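Local coordinates for protein uracil-DNA glycosylase (PDB 6LYJ) that belongs to the uracil-DNA glycosylase superfamily and is a viral member of that family, built around a parallel beta-sheet flanked by helices, at residues F44-V55 with I165-H173. Sequence-based numbering, arbitrary orientation.
Sequences FQRKLAAVIACV and IGWAWFTDH
With its CG roughly anti to the backbone N (chi1 157°), Trp-169 reaches across to Phe-44, whose CG sits beside its own backbone N and anti to its carbonyl carbon (chi1 -86°), offering a ring face. The indole presents its edge to that face, CZ2 lying 3.7 Å from CG of Phe-44, in a T-shaped pair with planes at 84°. Phe-44 in turn directs its own edge at the face of His-173, its CE2 3.6 Å from CE1 of the imidazole, so the three rings form an aromatic cluster at one end of an apolar helix-helix interface. Lys-47, bent at chi3 and chi4, folds over the indole and sets NZ 4.8 Å from the centroid of the five-membered ring of Trp-169, a cation-pi contact over the face. Farther along, Val-51 CG1 sits 3.8 Å from the centroid of the Trp-167 six-membered ring, Leu-48 CD1 covers a face of Phe-170, and Val-51 CG2 lies 3.9 Å from O of Gly-166, the N-cap residue. At the far end Val-55 CG2 is 3.6 Å from Ile-165 CD1. Trp-167 NE1 hydrogen-bonds Thr-153 OG1. No hydrogen bond crosses this interface, which packs helix 42-59 obliquely against the start of helix 167-181, the helix that leads into strand 186-190 of the parallel sheet.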
loop_
_atom_site.group_PDB
_atom_site.type_symbol
_atom_site.label_atom_id
_atom_site.label_comp_id
_atom_site.label_asym_id
_atom_site.label_seq_id
_atom_site.Cartn_x
_atom_site.Cartn_y
_atom_site.Cartn_z
ATOM N N PHE A 44 1.976 -23.287 -15.819
ATOM C CA PHE A 44 2.081 -22.026 -15.091
ATOM C C PHE A 44 2.656 -20.929 -15.977
ATOM O O PHE A 44 2.263 -19.762 -15.861
ATOM C CB PHE A 44 2.922 -22.189 -13.824
ATOM C CG PHE A 44 2.138 -22.670 -12.636
ATOM C CD1 PHE A 44 0.922 -23.312 -12.805
ATOM C CD2 PHE A 44 2.593 -22.432 -11.349
ATOM C CE1 PHE A 44 0.191 -23.741 -11.713
ATOM C CE2 PHE A 44 1.866 -22.854 -10.252
ATOM C CZ PHE A 44 0.662 -23.509 -10.433
ATOM N N GLN A 45 3.585 -21.288 -16.869
ATOM C CA GLN A 45 4.071 -20.323 -17.849
ATOM C C GLN A 45 2.930 -19.805 -18.711
ATOM O O GLN A 45 2.829 -18.601 -18.963
ATOM C CB GLN A 45 5.146 -20.953 -18.734
ATOM C CG GLN A 45 6.447 -21.295 -18.029
ATOM C CD GLN A 45 7.406 -22.046 -18.932
ATOM O OE1 GLN A 45 7.722 -21.592 -20.031
ATOM N NE2 GLN A 45 7.873 -23.204 -18.473
ATOM N N ARG A 46 2.047 -20.705 -19.152
ATOM C CA ARG A 46 0.933 -20.289 -19.998
ATOM C C ARG A 46 -0.062 -19.430 -19.225
ATOM O O ARG A 46 -0.612 -18.469 -19.771
ATOM C CB ARG A 46 0.244 -21.517 -20.594
ATOM C CG ARG A 46 1.038 -22.160 -21.716
ATOM C CD ARG A 46 0.453 -23.499 -22.138
ATOM N NE ARG A 46 -0.915 -23.381 -22.634
ATOM C CZ ARG A 46 -1.644 -24.415 -23.043
ATOM N NH1 ARG A 46 -1.131 -25.630 -23.011
ATOM N NH2 ARG A 46 -2.880 -24.239 -23.489
ATOM N N LYS A 47 -0.295 -19.749 -17.951
ATOM C CA LYS A 47 -1.200 -18.944 -17.130
ATOM C C LYS A 47 -0.652 -17.534 -16.913
ATOM O O LYS A 47 -1.393 -16.540 -17.010
ATOM C CB LYS A 47 -1.451 -19.653 -15.796
ATOM C CG LYS A 47 -2.252 -20.942 -15.935
ATOM C CD LYS A 47 -2.093 -21.856 -14.723
ATOM C CE LYS A 47 -2.779 -21.284 -13.499
ATOM N NZ LYS A 47 -4.244 -21.164 -13.706
ATOM N N LEU A 48 0.648 -17.421 -16.628
ATOM C CA LEU A 48 1.260 -16.098 -16.523
ATOM C C LEU A 48 1.179 -15.350 -17.852
ATOM O O LEU A 48 0.851 -14.155 -17.887
ATOM C CB LEU A 48 2.707 -16.225 -16.050
ATOM C CG LEU A 48 3.519 -14.929 -16.047
ATOM C CD1 LEU A 48 2.859 -13.879 -15.163
ATOM C CD2 LEU A 48 4.949 -15.200 -15.596
ATOM N N ALA A 49 1.517 -16.030 -18.956
ATOM C CA ALA A 49 1.399 -15.412 -20.274
ATOM C C ALA A 49 -0.019 -14.925 -20.533
ATOM O O ALA A 49 -0.212 -13.877 -21.158
ATOM C CB ALA A 49 1.823 -16.398 -21.363
ATOM N N ALA A 50 -1.021 -15.652 -20.028
ATOM C CA ALA A 50 -2.409 -15.258 -20.235
ATOM C C ALA A 50 -2.744 -14.004 -19.442
ATOM O O ALA A 50 -3.488 -13.142 -19.920
ATOM C CB ALA A 50 -3.342 -16.406 -19.853
ATOM N N VAL A 51 -2.205 -13.883 -18.226
ATOM C CA VAL A 51 -2.432 -12.655 -17.463
ATOM C C VAL A 51 -1.785 -11.470 -18.175
ATOM O O VAL A 51 -2.375 -10.381 -18.283
ATOM C CB VAL A 51 -1.909 -12.805 -16.024
ATOM C CG1 VAL A 51 -2.211 -11.549 -15.225
ATOM C CG2 VAL A 51 -2.527 -14.024 -15.360
ATOM N N ILE A 52 -0.547 -11.658 -18.639
ATOM C CA ILE A 52 0.147 -10.618 -19.397
ATOM C C ILE A 52 -0.664 -10.213 -20.624
ATOM O O ILE A 52 -0.789 -9.025 -20.942
ATOM C CB ILE A 52 1.559 -11.101 -19.773
ATOM C CG1 ILE A 52 2.419 -11.212 -18.512
ATOM C CG2 ILE A 52 2.198 -10.173 -20.801
ATOM C CD1 ILE A 52 3.736 -11.909 -18.729
ATOM N N ALA A 53 -1.233 -11.198 -21.327
ATOM C CA ALA A 53 -2.041 -10.906 -22.506
ATOM C C ALA A 53 -3.296 -10.125 -22.136
ATOM O O ALA A 53 -3.719 -9.229 -22.876
ATOM C CB ALA A 53 -2.399 -12.207 -23.227
ATOM N N CYS A 54 -3.927 -10.481 -21.014
ATOM C CA CYS A 54 -5.091 -9.736 -20.544
ATOM C C CYS A 54 -4.742 -8.270 -20.325
ATOM O O CYS A 54 -5.484 -7.370 -20.745
ATOM C CB CYS A 54 -5.621 -10.358 -19.250
ATOM S SG CYS A 54 -7.018 -9.479 -18.513
ATOM N N VAL A 55 -3.618 -8.014 -19.648
ATOM C CA VAL A 55 -3.207 -6.629 -19.423
ATOM C C VAL A 55 -2.941 -5.932 -20.754
ATOM O O VAL A 55 -3.276 -4.753 -20.933
ATOM C CB VAL A 55 -1.977 -6.569 -18.497
ATOM C CG1 VAL A 55 -1.525 -5.124 -18.304
ATOM C CG2 VAL A 55 -2.283 -7.209 -17.150
ATOM N N ILE A 165 -7.706 -10.209 -12.356
ATOM C CA ILE A 165 -7.287 -10.643 -13.682
ATOM C C ILE A 165 -6.210 -11.715 -13.630
ATOM O O ILE A 165 -5.745 -12.170 -14.685
ATOM C CB ILE A 165 -6.824 -9.445 -14.531
ATOM C CG1 ILE A 165 -5.536 -8.857 -13.963
ATOM C CG2 ILE A 165 -7.927 -8.395 -14.591
ATOM C CD1 ILE A 165 -4.950 -7.775 -14.824
ATOM N N GLY A 166 -5.801 -12.134 -12.437
ATOM C CA GLY A 166 -4.867 -13.233 -12.284
ATOM C C GLY A 166 -3.539 -12.870 -11.657
ATOM O O GLY A 166 -2.696 -13.762 -11.493
ATOM N N TRP A 167 -3.288 -11.603 -11.309
ATOM C CA TRP A 167 -2.023 -11.262 -10.664
ATOM C C TRP A 167 -1.889 -11.937 -9.303
ATOM O O TRP A 167 -0.783 -12.312 -8.900
ATOM C CB TRP A 167 -1.882 -9.744 -10.513
ATOM C CG TRP A 167 -1.521 -9.001 -11.780
ATOM C CD1 TRP A 167 -2.169 -7.916 -12.305
ATOM C CD2 TRP A 167 -0.434 -9.285 -12.670
ATOM N NE1 TRP A 167 -1.552 -7.509 -13.460
ATOM C CE2 TRP A 167 -0.484 -8.333 -13.708
ATOM C CE3 TRP A 167 0.576 -10.255 -12.693
ATOM C CZ2 TRP A 167 0.436 -8.320 -14.756
ATOM C CZ3 TRP A 167 1.488 -10.241 -13.735
ATOM C CH2 TRP A 167 1.412 -9.281 -14.752
ATOM N N ALA A 168 -2.999 -12.068 -8.567
ATOM C CA ALA A 168 -2.928 -12.605 -7.210
ATOM C C ALA A 168 -2.427 -14.046 -7.201
ATOM O O ALA A 168 -1.640 -14.429 -6.327
ATOM C CB ALA A 168 -4.295 -12.506 -6.528
ATOM N N TRP A 169 -2.859 -14.856 -8.170
ATOM C CA TRP A 169 -2.309 -16.204 -8.304
ATOM C C TRP A 169 -0.794 -16.166 -8.484
ATOM O O TRP A 169 -0.056 -16.911 -7.821
ATOM C CB TRP A 169 -2.973 -16.921 -9.484
ATOM C CG TRP A 169 -2.147 -18.039 -10.030
ATOM C CD1 TRP A 169 -2.080 -19.317 -9.558
ATOM C CD2 TRP A 169 -1.243 -17.970 -11.139
ATOM N NE1 TRP A 169 -1.196 -20.052 -10.311
ATOM C CE2 TRP A 169 -0.668 -19.247 -11.286
ATOM C CE3 TRP A 169 -0.866 -16.953 -12.023
ATOM C CZ2 TRP A 169 0.264 -19.535 -12.283
ATOM C CZ3 TRP A 169 0.063 -17.241 -13.009
ATOM C CH2 TRP A 169 0.613 -18.521 -13.132
ATOM N N PHE A 170 -0.307 -15.263 -9.338
ATOM C CA PHE A 170 1.121 -15.218 -9.633
ATOM C C PHE A 170 1.918 -14.770 -8.415
ATOM O O PHE A 170 2.929 -15.389 -8.065
ATOM C CB PHE A 170 1.392 -14.300 -10.826
ATOM C CG PHE A 170 2.859 -14.057 -11.077
ATOM C CD1 PHE A 170 3.693 -15.103 -11.443
ATOM C CD2 PHE A 170 3.403 -12.787 -10.949
ATOM C CE1 PHE A 170 5.049 -14.892 -11.668
ATOM C CE2 PHE A 170 4.760 -12.568 -11.180
ATOM C CZ PHE A 170 5.579 -13.621 -11.540
ATOM N N THR A 171 1.492 -13.682 -7.765
ATOM C CA THR A 171 2.261 -13.181 -6.628
ATOM C C THR A 171 2.150 -14.102 -5.416
ATOM O O THR A 171 3.117 -14.226 -4.653
ATOM C CB THR A 171 1.841 -11.748 -6.277
ATOM O OG1 THR A 171 0.423 -11.675 -6.074
ATOM C CG2 THR A 171 2.247 -10.792 -7.392
ATOM N N ASP A 172 1.002 -14.766 -5.220
ATOM C CA ASP A 172 0.919 -15.832 -4.226
ATOM C C ASP A 172 1.977 -16.897 -4.486
ATOM O O ASP A 172 2.670 -17.346 -3.562
ATOM C CB ASP A 172 -0.473 -16.471 -4.243
ATOM C CG ASP A 172 -1.500 -15.686 -3.441
ATOM O OD1 ASP A 172 -1.153 -14.646 -2.843
ATOM O OD2 ASP A 172 -2.668 -16.126 -3.417
ATOM N N HIS A 173 2.089 -17.338 -5.743
ATOM C CA HIS A 173 3.066 -18.372 -6.061
ATOM C C HIS A 173 4.485 -17.870 -5.810
ATOM O O HIS A 173 5.331 -18.610 -5.291
ATOM C CB HIS A 173 2.886 -18.828 -7.510
ATOM C CG HIS A 173 3.792 -19.952 -7.916
ATOM N ND1 HIS A 173 3.624 -21.244 -7.466
ATOM C CD2 HIS A 173 4.854 -19.981 -8.754
ATOM C CE1 HIS A 173 4.555 -22.017 -7.997
ATOM N NE2 HIS A 173 5.313 -21.275 -8.784
#